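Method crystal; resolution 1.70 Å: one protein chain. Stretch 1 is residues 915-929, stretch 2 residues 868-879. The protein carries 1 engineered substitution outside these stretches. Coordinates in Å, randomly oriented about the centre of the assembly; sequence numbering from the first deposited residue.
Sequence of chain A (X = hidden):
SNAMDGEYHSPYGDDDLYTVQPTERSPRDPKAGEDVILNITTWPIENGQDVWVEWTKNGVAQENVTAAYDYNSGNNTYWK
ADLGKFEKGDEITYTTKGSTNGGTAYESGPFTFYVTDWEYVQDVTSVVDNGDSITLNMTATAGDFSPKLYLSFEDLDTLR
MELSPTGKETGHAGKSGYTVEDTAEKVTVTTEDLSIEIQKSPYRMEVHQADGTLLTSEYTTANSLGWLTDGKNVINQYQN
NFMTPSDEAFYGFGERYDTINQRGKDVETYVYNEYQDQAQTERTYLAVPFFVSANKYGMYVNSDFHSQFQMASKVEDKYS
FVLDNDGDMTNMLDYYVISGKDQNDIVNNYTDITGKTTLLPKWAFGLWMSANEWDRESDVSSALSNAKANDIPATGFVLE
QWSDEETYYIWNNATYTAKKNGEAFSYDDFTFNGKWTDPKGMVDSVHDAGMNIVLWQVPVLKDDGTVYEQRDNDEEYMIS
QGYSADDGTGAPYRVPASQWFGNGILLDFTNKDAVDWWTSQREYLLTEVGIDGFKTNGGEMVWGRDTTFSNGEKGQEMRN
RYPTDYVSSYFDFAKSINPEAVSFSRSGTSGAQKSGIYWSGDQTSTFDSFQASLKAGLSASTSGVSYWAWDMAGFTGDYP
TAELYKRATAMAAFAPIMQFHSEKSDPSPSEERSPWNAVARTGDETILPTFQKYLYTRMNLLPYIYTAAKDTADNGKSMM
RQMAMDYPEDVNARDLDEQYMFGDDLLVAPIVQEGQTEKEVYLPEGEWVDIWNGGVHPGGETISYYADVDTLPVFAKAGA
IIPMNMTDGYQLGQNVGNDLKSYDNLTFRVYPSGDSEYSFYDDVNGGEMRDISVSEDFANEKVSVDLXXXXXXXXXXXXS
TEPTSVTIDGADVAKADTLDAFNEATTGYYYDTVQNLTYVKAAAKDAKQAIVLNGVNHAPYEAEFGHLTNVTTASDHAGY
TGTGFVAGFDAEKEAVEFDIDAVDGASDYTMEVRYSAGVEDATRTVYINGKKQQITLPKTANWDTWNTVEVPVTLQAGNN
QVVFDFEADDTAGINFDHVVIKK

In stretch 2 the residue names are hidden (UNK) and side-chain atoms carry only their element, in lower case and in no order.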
# COMPACT_ATOMS: atom_id res chain seq x y z
N GLN A 915 4.48 30.85 -13.98
CA GLN A 915 5.00 29.60 -13.40
C GLN A 915 6.52 29.60 -13.27
O GLN A 915 7.08 28.71 -12.62
CB GLN A 915 4.57 28.41 -14.26
CG GLN A 915 3.05 28.17 -14.29
CD GLN A 915 2.53 27.57 -13.00
OE1 GLN A 915 3.23 26.84 -12.31
NE2 GLN A 915 1.28 27.87 -12.66
N ASN A 916 7.18 30.59 -13.89
CA ASN A 916 8.64 30.62 -14.01
C ASN A 916 9.19 29.34 -14.63
O ASN A 916 10.10 28.69 -14.10
CB ASN A 916 9.29 30.97 -12.67
CG ASN A 916 8.92 32.36 -12.19
OD1 ASN A 916 9.14 33.36 -12.90
ND2 ASN A 916 8.37 32.44 -10.98
N LEU A 917 8.58 28.95 -15.74
CA LEU A 917 9.01 27.77 -16.48
C LEU A 917 9.42 28.15 -17.89
O LEU A 917 8.69 28.86 -18.57
CB LEU A 917 7.87 26.75 -16.59
CG LEU A 917 7.38 26.12 -15.28
CD1 LEU A 917 6.12 25.32 -15.58
CD2 LEU A 917 8.45 25.20 -14.69
N THR A 918 10.60 27.67 -18.29
CA THR A 918 11.05 27.75 -19.67
C THR A 918 10.59 26.52 -20.46
O THR A 918 10.99 25.39 -20.15
CB THR A 918 12.57 27.88 -19.79
OG1 THR A 918 13.02 28.98 -18.98
CG2 THR A 918 12.96 28.15 -21.25
N TYR A 919 9.80 26.75 -21.51
CA TYR A 919 9.37 25.65 -22.38
C TYR A 919 10.39 25.52 -23.50
O TYR A 919 10.76 26.53 -24.09
CB TYR A 919 8.01 25.92 -23.03
CG TYR A 919 6.78 26.06 -22.13
CD1 TYR A 919 6.88 26.35 -20.76
CD2 TYR A 919 5.50 26.01 -22.69
CE1 TYR A 919 5.75 26.51 -19.98
CE2 TYR A 919 4.36 26.19 -21.92
CZ TYR A 919 4.49 26.44 -20.56
OH TYR A 919 3.38 26.62 -19.79
N VAL A 920 10.82 24.29 -23.80
CA VAL A 920 11.74 24.04 -24.93
C VAL A 920 11.18 22.88 -25.77
O VAL A 920 11.05 21.76 -25.27
CB VAL A 920 13.19 23.71 -24.48
CG1 VAL A 920 14.10 23.48 -25.69
CG2 VAL A 920 13.77 24.84 -23.62
N LYS A 921 10.85 23.16 -27.03
CA LYS A 921 10.37 22.13 -27.94
C LYS A 921 11.51 21.60 -28.79
O LYS A 921 12.20 22.37 -29.47
CB LYS A 921 9.26 22.68 -28.84
CG LYS A 921 8.63 21.65 -29.77
CD LYS A 921 7.52 22.28 -30.59
CE LYS A 921 6.24 22.47 -29.79
NZ LYS A 921 5.10 22.88 -30.66
N ALA A 922 11.70 20.28 -28.74
CA ALA A 922 12.66 19.57 -29.59
C ALA A 922 11.87 18.64 -30.51
O ALA A 922 10.92 18.00 -30.08
CB ALA A 922 13.64 18.75 -28.76
N ALA A 923 12.27 18.60 -31.78
CA ALA A 923 11.64 17.72 -32.75
C ALA A 923 11.96 16.25 -32.43
O ALA A 923 12.95 15.96 -31.76
CB ALA A 923 12.11 18.08 -34.16
N ALA A 924 11.12 15.33 -32.89
CA ALA A 924 11.42 13.90 -32.80
C ALA A 924 12.63 13.59 -33.68
O ALA A 924 12.65 13.97 -34.85
CB ALA A 924 10.22 13.06 -33.23
N LYS A 925 13.63 12.94 -33.11
CA LYS A 925 14.85 12.55 -33.84
C LYS A 925 15.32 11.19 -33.36
O LYS A 925 15.21 10.88 -32.17
CB LYS A 925 15.98 13.56 -33.64
CG LYS A 925 15.79 14.86 -34.40
CD LYS A 925 17.08 15.64 -34.57
CE LYS A 925 16.82 16.84 -35.46
NZ LYS A 925 18.02 17.16 -36.28
N ASP A 926 15.86 10.40 -34.27
CA ASP A 926 16.42 9.10 -33.93
C ASP A 926 17.88 9.19 -33.47
O ASP A 926 18.72 8.31 -33.75
CB ASP A 926 16.26 8.15 -35.13
CG ASP A 926 16.36 6.68 -34.73
OD1 ASP A 926 16.56 6.38 -33.52
OD2 ASP A 926 16.23 5.82 -35.63
N ALA A 927 18.19 10.27 -32.76
CA ALA A 927 19.52 10.56 -32.26
C ALA A 927 19.39 11.37 -30.99
O ALA A 927 18.35 12.00 -30.76
CB ALA A 927 20.32 11.35 -33.29
N LYS A 928 20.43 11.33 -30.16
CA LYS A 928 20.52 12.16 -28.95
C LYS A 928 20.54 13.63 -29.33
O LYS A 928 21.07 14.00 -30.39
CB LYS A 928 21.77 11.82 -28.15
CG LYS A 928 21.83 10.39 -27.62
CD LYS A 928 23.07 10.11 -26.76
CE LYS A 928 23.13 10.92 -25.46
NZ LYS A 928 21.91 10.90 -24.57
N GLN A 929 19.94 14.47 -28.48
CA GLN A 929 19.93 15.92 -28.71
C GLN A 929 20.39 16.63 -27.45
O GLN A 929 19.92 16.33 -26.36
CB GLN A 929 18.54 16.42 -29.13
CG GLN A 929 18.12 15.91 -30.51
CD GLN A 929 16.78 16.46 -30.92
OE1 GLN A 929 15.73 15.87 -30.63
NE2 GLN A 929 16.80 17.61 -31.59
N UNK A 868 17.53 11.73 -25.08
CA UNK A 868 17.90 10.59 -25.92
C UNK A 868 17.05 10.63 -27.19
O UNK A 868 16.20 11.52 -27.32
c UNK A 868 16.58 11.34 -24.02
c UNK A 868 16.32 9.87 -24.29
c UNK A 868 17.52 9.39 -25.04
N UNK A 869 17.28 9.69 -28.11
CA UNK A 869 16.38 9.51 -29.25
C UNK A 869 14.94 9.34 -28.72
O UNK A 869 14.72 8.63 -27.74
c UNK A 869 16.80 8.30 -30.06
N UNK A 870 13.99 10.02 -29.36
CA UNK A 870 12.57 9.95 -28.98
C UNK A 870 11.73 9.70 -30.23
O UNK A 870 12.14 10.06 -31.34
c UNK A 870 10.98 11.09 -25.09
c UNK A 870 12.85 11.68 -27.06
c UNK A 870 12.10 11.25 -28.32
s UNK A 870 12.61 10.60 -25.64
N UNK A 871 10.55 9.11 -30.04
CA UNK A 871 9.63 8.87 -31.14
C UNK A 871 8.65 10.02 -31.31
O UNK A 871 7.92 10.08 -32.30
c UNK A 871 8.89 7.57 -30.92
N UNK A 872 8.64 10.94 -30.35
CA UNK A 872 7.70 12.05 -30.32
C UNK A 872 8.44 13.36 -30.16
O UNK A 872 9.53 13.40 -29.60
c UNK A 872 5.91 10.67 -29.15
o UNK A 872 4.86 10.66 -29.82
o UNK A 872 6.29 9.68 -28.49
c UNK A 872 6.75 11.93 -29.13
N UNK A 873 7.82 14.44 -30.65
CA UNK A 873 8.16 15.81 -30.24
C UNK A 873 8.14 15.87 -28.70
O UNK A 873 7.33 15.21 -28.06
c UNK A 873 7.11 16.75 -30.82
o UNK A 873 5.01 19.31 -30.57
c UNK A 873 6.07 18.99 -31.16
c UNK A 873 7.14 18.21 -30.41
o UNK A 873 6.28 19.27 -32.36
N UNK A 874 9.08 16.60 -28.13
CA UNK A 874 9.15 16.72 -26.68
C UNK A 874 9.16 18.19 -26.28
O UNK A 874 9.74 19.01 -26.98
c UNK A 874 10.40 16.02 -26.08
c UNK A 874 10.32 14.51 -26.22
o UNK A 874 11.56 16.47 -26.77
N UNK A 875 8.55 18.50 -25.14
CA UNK A 875 8.60 19.84 -24.57
C UNK A 875 9.19 19.74 -23.17
O UNK A 875 8.65 19.04 -22.32
c UNK A 875 7.29 21.90 -23.89
o UNK A 875 6.61 20.56 -25.80
c UNK A 875 7.20 20.49 -24.49
N UNK A 876 10.31 20.42 -22.94
CA UNK A 876 10.81 20.57 -21.57
C UNK A 876 10.08 21.75 -20.92
O UNK A 876 9.88 22.79 -21.57
s UNK A 876 13.08 18.15 -21.80
c UNK A 876 12.32 20.86 -21.54
c UNK A 876 13.22 19.89 -22.30
c UNK A 876 13.59 18.22 -20.09
N UNK A 877 9.72 21.61 -19.65
CA UNK A 877 9.34 22.77 -18.84
C UNK A 877 10.33 22.88 -17.69
O UNK A 877 10.24 22.15 -16.70
c UNK A 877 6.80 22.68 -19.33
c UNK A 877 5.41 22.66 -18.71
n UNK A 877 4.44 23.23 -19.42
c UNK A 877 7.91 22.65 -18.28
o UNK A 877 5.21 22.14 -17.60
N UNK A 878 11.28 23.80 -17.84
CA UNK A 878 12.39 23.92 -16.90
C UNK A 878 12.12 25.07 -15.93
O UNK A 878 11.93 26.21 -16.36
c UNK A 878 13.74 24.16 -17.63
c UNK A 878 13.93 23.17 -18.77
c UNK A 878 14.91 24.09 -16.67
N UNK A 879 12.18 24.77 -14.63
CA UNK A 879 12.00 25.78 -13.57
C UNK A 879 13.26 26.64 -13.54
O UNK A 879 14.34 26.14 -13.21
c UNK A 879 9.63 27.49 -10.15
c UNK A 879 11.49 26.73 -8.81
c UNK A 879 11.27 25.96 -11.11
c UNK A 879 10.33 27.49 -8.94
c UNK A 879 11.76 25.07 -12.23
c UNK A 879 11.95 25.95 -9.87
c UNK A 879 10.10 26.72 -11.23
O HOH W 1 16.36 13.35 -29.32
O HOH W 2 13.77 13.06 -30.39
O HOH W 3 11.79 14.95 -29.16
O HOH W 4 4.99 21.36 -33.23
O HOH W 5 12.48 18.98 -25.44

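Position 868 has three side-chain carbons that close a ring onto the backbone N. Water 1 lies within hydrogen-bonding reach of its backbone O (2.7 Å) and of A927 O (2.8 Å) and so links the two backbones. It is P868.

Position 869 has one side-chain carbon. Its CB lies 3.7 Å from D926 C, and its CA makes CA-H...O contacts with K925 O (3.4 Å) and A927 O (3.5 Å). It is A869.

Position 870 has an unbranched chain of two carbons, a sulfur and a terminal carbon. The end leads away from stretch 1. The link is through the backbone: its N donates to K925 O at 3.2 Å. It is M870.

Position 871 has one carbon, its CA-to-CB bond pointing away. Its O lies 3.9 Å from A924 CB. It is A871.

Position 872 has two carbons, the second carrying two oxygens. Its CA-to-CB bond points away, but its backbone C is 3.6 Å from A924 CB. This short acid is D872.

Position 873 has three carbons, the last with two oxygens, one carbon longer than D872. The extended chain brings its oxygens towards K921. It is E873. OE2 is 3.6 Å from K921 NZ, a salt bridge. Water 4 joins the same side chains, 2.6 Å from E873 OE1 and 3.0 Å from K921 NZ.

Position 874 has one carbon carrying an oxygen and a carbon. The oxygen approaches A922 CB and bonds to waters 3 and 5. It is T874, with OG1 3.7 Å from A922 CB.

Position 875 has the same branched set. Its methyl carbon is 4.2 Å from Y919 CB. It is T875.

Position 876 again has two carbons, sulfur and carbon in line. Its CB packs 4.2 Å from V920 CB. It is M876.

Position 877 has three carbons, the third carrying one oxygen and one nitrogen. The chain lies over the face of the Y919 ring. This amide is Q877. CG is 4.3 Å from the Y919 ring centroid, and NE2 is 3.4 Å from Y919 CZ.

Position 878 has one carbon carrying two more. Its CB is 4.5 Å from T918 CB. It is V878.

Position 879 has one carbon and a six-carbon ring without oxygen. Its CB is 4.1 Å from L917 CD2, and the ring edge meets Q915 O. It is F879.

The contact is an antiparallel strand pair. T918, V920 and A922 each exchange two backbone hydrogen bonds with V878, M876 and T874, respectively. Alternate side chains share a face: L917, Y919 and K921 lie with F879, Q877 and T875. Beyond the strands, backbone and water contacts continue the association.

Stretch 2, residues 868-879: PAMADETTMQVF
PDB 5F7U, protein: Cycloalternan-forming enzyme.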